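DTDP-4-dehydrorhamnose reductase (Bacillus anthracis, PDB 3SC6) catalyses the NADPH-dependent reduction of dTDP-4-dehydro-6-deoxy-L-mannose to dTDP-6-deoxy-L-mannose, a step of dTDP-L-rhamnose biosynthesis. Local coordinates at residues F149-G161 / D183-N195. Sequence-based numbering, arbitrary orientation.
With NAP (NADP nicotinamide-adenine-dinucleotide phosphate), chain G; SO4 (sulfate ion), chain H.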
loop_
_atom_site.group_PDB
_atom_site.type_symbol
_atom_site.label_atom_id
_atom_site.label_comp_id
_atom_site.label_asym_id
_atom_site.label_seq_id
_atom_site.Cartn_x
_atom_site.Cartn_y
_atom_site.Cartn_z
ATOM N N PHE A 149 6.013 9.104 -8.610
ATOM C CA PHE A 149 5.483 7.811 -8.965
ATOM C C PHE A 149 4.332 7.541 -8.014
ATOM O O PHE A 149 4.556 7.290 -6.830
ATOM C CB PHE A 149 6.508 6.693 -8.756
ATOM C CG PHE A 149 7.761 6.844 -9.551
ATOM C CD1 PHE A 149 7.856 6.314 -10.816
ATOM C CD2 PHE A 149 8.864 7.474 -9.012
ATOM C CE1 PHE A 149 9.022 6.436 -11.541
ATOM C CE2 PHE A 149 10.030 7.592 -9.733
ATOM C CZ PHE A 149 10.108 7.076 -10.997
ATOM N N ILE A 150 3.101 7.631 -8.501
ATOM C CA ILE A 150 1.952 7.359 -7.648
ATOM C C ILE A 150 1.748 5.861 -7.784
ATOM O O ILE A 150 1.377 5.381 -8.851
ATOM C CB ILE A 150 0.696 8.140 -8.063
ATOM C CG1 ILE A 150 0.952 9.642 -7.942
ATOM C CG2 ILE A 150 -0.463 7.775 -7.172
ATOM C CD1 ILE A 150 -0.238 10.498 -8.298
ATOM N N VAL A 151 2.031 5.122 -6.715
ATOM C CA VAL A 151 1.887 3.673 -6.734
ATOM C C VAL A 151 0.702 3.168 -5.904
ATOM O O VAL A 151 0.768 3.094 -4.680
ATOM C CB VAL A 151 3.186 2.979 -6.244
ATOM C CG1 VAL A 151 3.010 1.470 -6.220
ATOM C CG2 VAL A 151 4.368 3.364 -7.134
ATOM N N ARG A 152 -0.380 2.819 -6.590
ATOM C CA ARG A 152 -1.579 2.308 -5.941
ATOM C C ARG A 152 -1.433 0.810 -5.753
ATOM O O ARG A 152 -1.063 0.098 -6.689
ATOM C CB ARG A 152 -2.792 2.594 -6.812
ATOM C CG ARG A 152 -3.075 4.056 -6.990
ATOM C CD ARG A 152 -4.115 4.291 -8.044
ATOM N NE ARG A 152 -4.390 5.710 -8.212
ATOM C CZ ARG A 152 -5.130 6.216 -9.189
ATOM N NH1 ARG A 152 -5.611 5.425 -10.140
ATOM N NH2 ARG A 152 -5.333 7.524 -9.259
ATOM N N THR A 153 -1.712 0.339 -4.541
ATOM C CA THR A 153 -1.622 -1.077 -4.226
ATOM C C THR A 153 -2.893 -1.444 -3.463
ATOM O O THR A 153 -3.762 -0.590 -3.281
ATOM C CB THR A 153 -0.388 -1.393 -3.383
ATOM O OG1 THR A 153 -0.261 -2.812 -3.227
ATOM C CG2 THR A 153 -0.476 -0.709 -2.022
ATOM N N SER A 154 -3.007 -2.695 -3.010
ATOM C CA SER A 154 -4.201 -3.134 -2.273
ATOM C C SER A 154 -4.011 -4.453 -1.535
ATOM O O SER A 154 -3.211 -5.290 -1.962
ATOM C CB SER A 154 -5.347 -3.329 -3.259
ATOM O OG SER A 154 -5.013 -4.323 -4.218
ATOM N N TRP A 155 -4.746 -4.645 -0.429
ATOM C CA TRP A 155 -4.639 -5.897 0.329
ATOM C C TRP A 155 -3.180 -6.204 0.596
ATOM O O TRP A 155 -2.706 -7.316 0.375
ATOM C CB TRP A 155 -5.303 -6.990 -0.505
ATOM C CG TRP A 155 -6.800 -6.861 -0.583
ATOM C CD1 TRP A 155 -7.515 -5.747 -0.914
ATOM C CD2 TRP A 155 -7.743 -7.942 -0.585
ATOM N NE1 TRP A 155 -8.853 -6.036 -0.962
ATOM C CE2 TRP A 155 -9.019 -7.382 -0.789
ATOM C CE3 TRP A 155 -7.635 -9.319 -0.381
ATOM C CZ2 TRP A 155 -10.178 -8.151 -0.798
ATOM C CZ3 TRP A 155 -8.788 -10.081 -0.385
ATOM C CH2 TRP A 155 -10.044 -9.494 -0.595
ATOM N N LEU A 156 -2.482 -5.190 1.086
ATOM C CA LEU A 156 -1.070 -5.281 1.390
ATOM C C LEU A 156 -0.828 -5.971 2.737
ATOM O O LEU A 156 -1.550 -5.723 3.702
ATOM C CB LEU A 156 -0.492 -3.862 1.403
ATOM C CG LEU A 156 1.007 -3.664 1.589
ATOM C CD1 LEU A 156 1.768 -4.357 0.473
ATOM C CD2 LEU A 156 1.324 -2.181 1.602
ATOM N N TYR A 157 0.178 -6.845 2.788
ATOM C CA TYR A 157 0.524 -7.566 4.014
ATOM C C TYR A 157 2.004 -7.921 3.945
ATOM O O TYR A 157 2.504 -8.274 2.875
ATOM C CB TYR A 157 -0.297 -8.845 4.162
ATOM C CG TYR A 157 0.001 -9.898 3.122
ATOM C CD1 TYR A 157 -0.652 -9.907 1.901
ATOM C CD2 TYR A 157 0.925 -10.901 3.380
ATOM C CE1 TYR A 157 -0.376 -10.881 0.954
ATOM C CE2 TYR A 157 1.207 -11.875 2.450
ATOM C CZ TYR A 157 0.558 -11.866 1.238
ATOM O OH TYR A 157 0.845 -12.844 0.313
ATOM N N GLY A 158 2.701 -7.838 5.077
ATOM C CA GLY A 158 4.133 -8.151 5.119
ATOM C C GLY A 158 4.591 -8.922 6.344
ATOM O O GLY A 158 3.781 -9.439 7.110
ATOM N N LYS A 159 5.907 -8.994 6.518
ATOM C CA LYS A 159 6.502 -9.702 7.645
ATOM C C LYS A 159 6.213 -9.058 8.984
ATOM O O LYS A 159 5.949 -9.746 9.972
ATOM C CB LYS A 159 8.034 -9.737 7.526
ATOM C CG LYS A 159 8.613 -10.443 6.325
ATOM C CD LYS A 159 10.141 -10.432 6.411
ATOM C CE LYS A 159 10.783 -11.166 5.249
ATOM N NZ LYS A 159 10.429 -10.564 3.930
ATOM N N TYR A 160 6.263 -7.733 9.014
ATOM C CA TYR A 160 6.047 -6.997 10.247
ATOM C C TYR A 160 4.636 -6.457 10.415
ATOM O O TYR A 160 3.928 -6.217 9.439
ATOM C CB TYR A 160 7.071 -5.866 10.300
ATOM C CG TYR A 160 8.473 -6.393 10.079
ATOM C CD1 TYR A 160 9.240 -6.874 11.128
ATOM C CD2 TYR A 160 9.015 -6.434 8.802
ATOM C CE1 TYR A 160 10.512 -7.370 10.909
ATOM C CE2 TYR A 160 10.277 -6.925 8.576
ATOM C CZ TYR A 160 11.023 -7.390 9.627
ATOM O OH TYR A 160 12.282 -7.876 9.388
ATOM N N GLY A 161 4.238 -6.284 11.674
ATOM C CA GLY A 161 2.915 -5.774 12.023
ATOM C C GLY A 161 1.828 -6.818 11.845
ATOM O O GLY A 161 2.059 -7.873 11.257
ATOM N N ASP A 183 -17.794 -12.287 -0.073
ATOM C CA ASP A 183 -18.468 -11.498 -1.107
ATOM C C ASP A 183 -17.677 -10.237 -1.487
ATOM O O ASP A 183 -18.231 -9.292 -2.051
ATOM C CB ASP A 183 -19.900 -11.148 -0.682
ATOM C CG ASP A 183 -19.955 -10.370 0.619
ATOM O OD1 ASP A 183 -21.071 -10.005 1.042
ATOM O OD2 ASP A 183 -18.887 -10.131 1.221
ATOM N N GLN A 184 -16.383 -10.240 -1.162
ATOM C CA GLN A 184 -15.485 -9.125 -1.466
ATOM C C GLN A 184 -14.249 -9.685 -2.153
ATOM O O GLN A 184 -13.408 -10.322 -1.515
ATOM C CB GLN A 184 -15.066 -8.364 -0.208
ATOM C CG GLN A 184 -16.197 -7.714 0.545
ATOM C CD GLN A 184 -15.713 -6.955 1.766
ATOM O OE1 GLN A 184 -14.515 -6.887 2.035
ATOM N NE2 GLN A 184 -16.646 -6.374 2.509
ATOM N N ILE A 185 -14.149 -9.448 -3.455
ATOM C CA ILE A 185 -13.024 -9.925 -4.237
ATOM C C ILE A 185 -11.907 -8.892 -4.267
ATOM O O ILE A 185 -12.163 -7.688 -4.332
ATOM C CB ILE A 185 -13.461 -10.274 -5.674
ATOM C CG1 ILE A 185 -14.539 -11.361 -5.643
ATOM C CG2 ILE A 185 -12.275 -10.742 -6.502
ATOM C CD1 ILE A 185 -15.028 -11.779 -7.014
ATOM N N GLY A 186 -10.668 -9.371 -4.204
ATOM C CA GLY A 186 -9.501 -8.500 -4.222
ATOM C C GLY A 186 -8.251 -9.245 -4.642
ATOM O O GLY A 186 -8.322 -10.383 -5.101
ATOM N N SER A 187 -7.100 -8.600 -4.484
ATOM C CA SER A 187 -5.833 -9.212 -4.855
ATOM C C SER A 187 -4.756 -8.968 -3.793
ATOM O O SER A 187 -4.175 -7.882 -3.725
ATOM C CB SER A 187 -5.371 -8.672 -6.206
ATOM O OG SER A 187 -5.200 -7.272 -6.148
ATOM N N PRO A 188 -4.495 -9.982 -2.956
ATOM C CA PRO A 188 -3.491 -9.886 -1.902
ATOM C C PRO A 188 -2.132 -9.504 -2.458
ATOM O O PRO A 188 -1.660 -10.128 -3.405
ATOM C CB PRO A 188 -3.444 -11.304 -1.329
ATOM C CG PRO A 188 -4.755 -11.904 -1.670
ATOM C CD PRO A 188 -5.205 -11.270 -2.937
ATOM N N THR A 189 -1.506 -8.492 -1.869
ATOM C CA THR A 189 -0.201 -8.038 -2.319
ATOM C C THR A 189 0.845 -8.114 -1.217
ATOM O O THR A 189 0.725 -7.448 -0.190
ATOM C CB THR A 189 -0.270 -6.592 -2.824
ATOM O OG1 THR A 189 -1.176 -6.519 -3.931
ATOM C CG2 THR A 189 1.098 -6.118 -3.260
ATOM N N TYR A 190 1.871 -8.929 -1.440
ATOM C CA TYR A 190 2.948 -9.087 -0.467
ATOM C C TYR A 190 4.034 -8.025 -0.621
ATOM O O TYR A 190 4.674 -7.912 -1.663
ATOM C CB TYR A 190 3.508 -10.516 -0.498
ATOM C CG TYR A 190 4.745 -10.722 0.344
ATOM C CD1 TYR A 190 4.833 -10.205 1.626
ATOM C CD2 TYR A 190 5.771 -11.548 -0.093
ATOM C CE1 TYR A 190 5.956 -10.413 2.405
ATOM C CE2 TYR A 190 6.886 -11.780 0.688
ATOM C CZ TYR A 190 6.971 -11.208 1.935
ATOM O OH TYR A 190 8.076 -11.430 2.715
ATOM N N VAL A 191 4.210 -7.249 0.446
ATOM C CA VAL A 191 5.193 -6.165 0.507
ATOM C C VAL A 191 6.500 -6.444 -0.230
ATOM O O VAL A 191 6.991 -5.589 -0.953
ATOM C CB VAL A 191 5.517 -5.797 1.973
ATOM C CG1 VAL A 191 6.609 -4.753 2.035
ATOM C CG2 VAL A 191 4.262 -5.306 2.693
ATOM N N ALA A 192 7.068 -7.629 -0.053
ATOM C CA ALA A 192 8.323 -7.961 -0.728
ATOM C C ALA A 192 8.215 -7.777 -2.237
ATOM O O ALA A 192 9.138 -7.248 -2.854
ATOM C CB ALA A 192 8.766 -9.363 -0.395
ATOM N N ASP A 193 7.105 -8.221 -2.831
ATOM C CA ASP A 193 6.905 -8.078 -4.281
ATOM C C ASP A 193 6.707 -6.604 -4.656
ATOM O O ASP A 193 7.147 -6.160 -5.722
ATOM C CB ASP A 193 5.720 -8.917 -4.787
ATOM C CG ASP A 193 5.940 -10.419 -4.628
ATOM O OD1 ASP A 193 7.043 -10.832 -4.217
ATOM O OD2 ASP A 193 5.006 -11.192 -4.943
ATOM N N LEU A 194 6.037 -5.855 -3.785
ATOM C CA LEU A 194 5.799 -4.442 -4.030
ATOM C C LEU A 194 7.131 -3.695 -3.992
ATOM O O LEU A 194 7.443 -2.912 -4.893
ATOM C CB LEU A 194 4.850 -3.860 -2.977
ATOM C CG LEU A 194 4.548 -2.367 -3.129
ATOM C CD1 LEU A 194 3.965 -2.087 -4.504
ATOM C CD2 LEU A 194 3.607 -1.886 -2.037
ATOM N N ASN A 195 7.915 -3.943 -2.946
ATOM C CA ASN A 195 9.214 -3.290 -2.796
ATOM C C ASN A 195 10.116 -3.555 -3.987
ATOM O O ASN A 195 10.877 -2.679 -4.393
ATOM C CB ASN A 195 9.894 -3.709 -1.490
ATOM C CG ASN A 195 9.123 -3.255 -0.257
ATOM O OD1 ASN A 195 8.239 -2.395 -0.342
ATOM N ND2 ASN A 195 9.483 -3.801 0.903
HETATM P PA NAP G . 0.716 1.370 8.307
HETATM O O1A NAP G . -0.417 2.034 9.051
HETATM O O2A NAP G . 1.467 0.233 8.965
HETATM O O5B NAP G . 1.789 2.489 7.874
HETATM C C5B NAP G . 1.527 3.883 8.006
HETATM C C4B NAP G . 2.547 4.488 8.965
HETATM O O4B NAP G . 2.458 5.921 8.933
HETATM C C3B NAP G . 2.311 4.047 10.409
HETATM O O3B NAP G . 3.472 3.430 10.969
HETATM C C2B NAP G . 1.992 5.326 11.148
HETATM O O2B NAP G . 2.517 5.327 12.475
HETATM C C1B NAP G . 2.636 6.391 10.268
HETATM N N9A NAP G . 2.095 7.751 10.539
HETATM C C8A NAP G . 0.888 8.074 11.041
HETATM N N7A NAP G . 0.813 9.419 11.159
HETATM C C5A NAP G . 1.984 9.931 10.738
HETATM C C6A NAP G . 2.531 11.303 10.623
HETATM N N6A NAP G . 1.788 12.377 10.986
HETATM N N1A NAP G . 3.786 11.454 10.139
HETATM C C2A NAP G . 4.517 10.381 9.779
HETATM N N3A NAP G . 4.037 9.124 9.881
HETATM C C4A NAP G . 2.788 8.878 10.354
HETATM O O3 NAP G . 0.163 0.874 6.873
HETATM P PN NAP G . 1.136 0.453 5.647
HETATM O O1N NAP G . 0.442 -0.639 4.866
HETATM O O2N NAP G . 2.548 0.261 6.140
HETATM O O5D NAP G . 1.137 1.776 4.739
HETATM C C5D NAP G . 1.712 1.760 3.432
HETATM C C4D NAP G . 0.878 2.601 2.467
HETATM O O4D NAP G . 0.088 1.748 1.624
HETATM C C3D NAP G . -0.087 3.545 3.178
HETATM O O3D NAP G . 0.114 4.887 2.726
HETATM C C2D NAP G . -1.473 3.063 2.805
HETATM O O2D NAP G . -2.345 4.174 2.596
HETATM C C1D NAP G . -1.254 2.246 1.536
HETATM N N1N NAP G . -2.209 1.139 1.374
HETATM C C2N NAP G . -2.282 0.170 2.302
HETATM C C3N NAP G . -3.180 -0.888 2.161
HETATM C C7N NAP G . -3.239 -1.957 3.219
HETATM O O7N NAP G . -2.547 -1.836 4.221
HETATM N N7N NAP G . -4.031 -3.015 3.058
HETATM C C4N NAP G . -4.001 -0.933 1.038
HETATM C C5N NAP G . -3.904 0.075 0.093
HETATM C C6N NAP G . -2.991 1.107 0.284
HETATM P P2B NAP G . 1.540 5.140 13.745
HETATM O O1X NAP G . 2.506 4.934 14.886
HETATM O O2X NAP G . 0.757 6.429 13.821
HETATM O O3X NAP G . 0.704 3.932 13.402
HETATM S S SO4 H . 6.357 -7.558 14.320
HETATM O O1 SO4 H . 6.374 -6.319 13.549
HETATM O O2 SO4 H . 7.636 -7.713 15.011
HETATM O O3 SO4 H . 5.272 -7.498 15.298
HETATM O O4 SO4 H . 6.149 -8.697 13.426
#
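Leu-156 and Tyr-157 pair with Thr-189 and Tyr-190 as short parallel strands, at the end of an inner strand of the Rossmann-fold sheet and beside the NADP nicotinamide. Three backbone hydrogen bonds alternate along the pair. Thr-189 N gives to Trp-155 O at 2.8 Å, almost straight at 175°. Tyr-157 N gives to Thr-189 O, and Val-191 N gives to Tyr-157 O. The last bond ties the first turn of helix 191-202 to the strand, with Tyr-190 at the N-cap position. Thr-189 OG1 adds a hydrogen bond to Ser-154 O, in the carbonyl plane.

Leu-156 joins this pairing to the cofactor. Its CB lies 3.8 Å from C7N of the NADP carboxamide. CG is anti to the backbone N (chi1 -175°) and meets Val-191 CG2. There the side chain forks. CD2 turns to the cofactor, 3.7 Å from O1N of NADP. CD1 meets Thr-189 O and packs against Val-191 CG2 and Leu-194 CD2 of the helix.

Trp-155 lays one ring face on the backbone of the other strand. Gly-186 CA makes a CH-pi contact, 3.7 Å from the centroid of the six-membered ring. Tyr-157 likewise takes Tyr-190 CA over one face. The Tyr-157 side chain also touches Leu-277 of helix 273-283. The hydroxyl of Tyr-190 is hydrogen-bonded to Glu-283, which also forms a salt bridge with Lys-159. Lys-159 bends at its last torsion (chi4 60°), and its NZ lies 2.8 Å from Tyr-190 OH.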